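Local coordinates for protein tubulin binding cofactor C (Leishmania major, PDB 5AJ8) that probably acts as a tubulin-folding chaperone, of which this chain is the C-terminal domain, at residues A[118-123]-A[127-132]. The protein carries 1 engineered substitution. Sequence-based numbering, arbitrary orientation. Where two conformers were deposited one is given.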
loop_
_atom_site.group_PDB
_atom_site.type_symbol
_atom_site.label_atom_id
_atom_site.label_comp_id
_atom_site.label_asym_id
_atom_site.label_seq_id
_atom_site.Cartn_x
_atom_site.Cartn_y
_atom_site.Cartn_z
ATOM N N GLU A 118 4.023 -11.715 10.449
ATOM C CA GLU A 118 3.044 -11.885 11.526
ATOM C C GLU A 118 1.918 -10.870 11.435
ATOM O O GLU A 118 0.753 -11.214 11.566
ATOM C CB GLU A 118 3.725 -11.754 12.903
ATOM C CG GLU A 118 4.442 -13.011 13.365
ATOM C CD GLU A 118 5.301 -12.766 14.594
ATOM O OE1 GLU A 118 6.317 -12.046 14.486
ATOM O OE2 GLU A 118 4.943 -13.282 15.673
ATOM N N TRP A 119 2.274 -9.607 11.236
ATOM C CA TRP A 119 1.272 -8.544 11.057
ATOM C C TRP A 119 0.319 -8.870 9.897
ATOM O O TRP A 119 -0.907 -8.767 10.012
ATOM C CB TRP A 119 1.952 -7.204 10.735
ATOM C CG TRP A 119 2.220 -6.339 11.899
ATOM C CD1 TRP A 119 3.370 -6.257 12.618
ATOM C CD2 TRP A 119 1.310 -5.413 12.489
ATOM N NE1 TRP A 119 3.229 -5.340 13.632
ATOM C CE2 TRP A 119 1.974 -4.806 13.568
ATOM C CE3 TRP A 119 -0.012 -5.061 12.226
ATOM C CZ2 TRP A 119 1.371 -3.840 14.361
ATOM C CZ3 TRP A 119 -0.610 -4.115 13.017
ATOM C CH2 TRP A 119 0.071 -3.518 14.071
ATOM N N VAL A 120 0.903 -9.259 8.773
ATOM C CA VAL A 120 0.129 -9.516 7.573
ATOM C C VAL A 120 -0.729 -10.784 7.734
ATOM O O VAL A 120 -1.848 -10.837 7.238
ATOM C CB VAL A 120 1.059 -9.608 6.355
ATOM C CG1 VAL A 120 0.355 -10.168 5.151
ATOM C CG2 VAL A 120 1.640 -8.223 6.037
ATOM N N SER A 121 -0.195 -11.792 8.413
ATOM C CA SER A 121 -0.970 -13.017 8.670
ATOM C C SER A 121 -2.105 -12.743 9.683
ATOM O O SER A 121 -3.255 -13.070 9.414
ATOM C CB SER A 121 -0.053 -14.126 9.196
ATOM O OG SER A 121 -0.802 -15.203 9.706
ATOM N N ARG A 122 -1.771 -12.133 10.828
ATOM C CA ARG A 122 -2.721 -12.012 11.941
ATOM C C ARG A 122 -3.722 -10.863 11.753
ATOM O O ARG A 122 -4.895 -11.049 12.012
ATOM C CB ARG A 122 -1.988 -11.861 13.268
ATOM C CG ARG A 122 -0.946 -12.933 13.572
ATOM C CD ARG A 122 -1.597 -14.263 13.843
ATOM N NE ARG A 122 -2.379 -14.211 15.070
ATOM C CZ ARG A 122 -1.962 -14.630 16.266
ATOM N NH1 ARG A 122 -0.753 -15.150 16.423
ATOM N NH2 ARG A 122 -2.762 -14.520 17.318
ATOM N N VAL A 123 -3.276 -9.699 11.264
ATOM C CA VAL A 123 -4.166 -8.550 11.041
ATOM C C VAL A 123 -4.699 -8.543 9.604
ATOM O O VAL A 123 -5.887 -8.303 9.392
ATOM C CB VAL A 123 -3.461 -7.215 11.390
ATOM C CG1 VAL A 123 -4.408 -6.024 11.257
ATOM C CG2 VAL A 123 -2.908 -7.280 12.806
ATOM N N GLU A 127 -2.924 -15.925 4.765
ATOM C CA GLU A 127 -2.398 -17.143 5.371
ATOM C C GLU A 127 -1.038 -17.503 4.771
ATOM O O GLU A 127 -0.108 -17.817 5.512
ATOM C CB GLU A 127 -3.397 -18.306 5.239
ATOM C CG GLU A 127 -2.836 -19.639 5.726
ATOM C CD GLU A 127 -3.890 -20.729 5.947
ATOM O OE1 GLU A 127 -4.807 -20.888 5.111
ATOM O OE2 GLU A 127 -3.777 -21.455 6.957
ATOM N N ASP A 128 -0.907 -17.433 3.446
ATOM C CA ASP A 128 0.335 -17.860 2.799
ATOM C C ASP A 128 1.301 -16.680 2.603
ATOM O O ASP A 128 1.435 -16.154 1.500
ATOM C CB ASP A 128 0.056 -18.550 1.456
ATOM C CG ASP A 128 1.289 -19.270 0.908
ATOM O OD1 ASP A 128 2.420 -19.098 1.464
ATOM O OD2 ASP A 128 1.123 -20.035 -0.073
ATOM N N THR A 129 1.968 -16.293 3.689
ATOM C CA THR A 129 2.874 -15.160 3.698
ATOM C C THR A 129 4.137 -15.393 2.831
ATOM O O THR A 129 4.598 -14.460 2.159
ATOM C CB THR A 129 3.244 -14.753 5.137
ATOM O OG1 THR A 129 3.740 -15.887 5.837
ATOM C CG2 THR A 129 2.018 -14.203 5.899
ATOM N N ALA A 130 4.676 -16.613 2.837
ATOM C CA ALA A 130 5.873 -16.962 2.027
ATOM C C ALA A 130 5.670 -16.740 0.523
ATOM O O ALA A 130 6.512 -16.134 -0.146
ATOM C CB ALA A 130 6.276 -18.409 2.265
ATOM N N ARG A 131 4.544 -17.225 0.018
ATOM C CA ARG A 131 4.183 -17.156 -1.398
ATOM C C ARG A 131 3.794 -15.760 -1.874
ATOM O O ARG A 131 3.945 -15.459 -3.049
ATOM C CB ARG A 131 2.990 -18.092 -1.629
ATOM C CG ARG A 131 2.670 -18.465 -3.074
ATOM C CD ARG A 131 1.202 -18.794 -3.254
ATOM N NE ARG A 131 0.293 -17.642 -3.067
ATOM C CZ ARG A 131 -0.886 -17.668 -2.420
ATOM N NH1 ARG A 131 -1.345 -18.793 -1.868
ATOM N NH2 ARG A 131 -1.623 -16.556 -2.326
ATOM N N THR A 132 3.221 -14.946 -0.987
ATOM C CA THR A 132 2.725 -13.616 -1.339
ATOM C C THR A 132 3.689 -12.437 -1.161
ATOM O O THR A 132 3.483 -11.395 -1.789
ATOM C CB THR A 132 1.408 -13.317 -0.596
ATOM O OG1 THR A 132 1.599 -13.458 0.823
ATOM C CG2 THR A 132 0.292 -14.278 -1.095
#
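A chi1 of 54° on T129 swings CG2 away from its carbonyl carbon and toward S121, and this methyl is the group that makes the contact. The contact joins two short helices, 116-122 and 129-132, which are connected by a short loop and inserted between strand 91-95 and the last strands, 140-141 and 153-155, of the parallel beta-helix of this TBCC-family domain. CG2 of T129 lies 3.9 Å from CB of S121, and it also approaches the backbone N of S121 at 4.1 Å, so the methyl rests against the flank of helix 116-122. In S121 a chi1 of 168° turns OG away from the threonine, leaving the methylene CB rather than the hydroxyl to meet it. A looser approach, 4.4 Å from CG1 of V120 to CG2 of T129, extends the apolar patch by one residue. V120 and T129 both touch W78 on strand 73-79, so the patch is seated against the beta-helix, and a backbone hydrogen bond between V120 and I126 ties the loop back to the first helix.

No hydrogen bond crosses between 118-123 and 127-132; the side-chain bonds of D128, R131 and T132 within 127-132 hold the start of the second helix. D128 is the N-cap: its OD1 accepts from N of R131 at 3.2 Å, met from above the carboxylate plane, and its OD2 forms a salt bridge with NH1 of R131 at 3.3 Å. The backbone O of D128 is gripped from opposite faces of its plane by N of T132, at 3.3 Å, and by OG1 of T132, at 2.8 Å. That same OG1 is also hydrogen-bonded to NE1 of W78, linking the helix to the residue of strand 73-79 that T129 also touches.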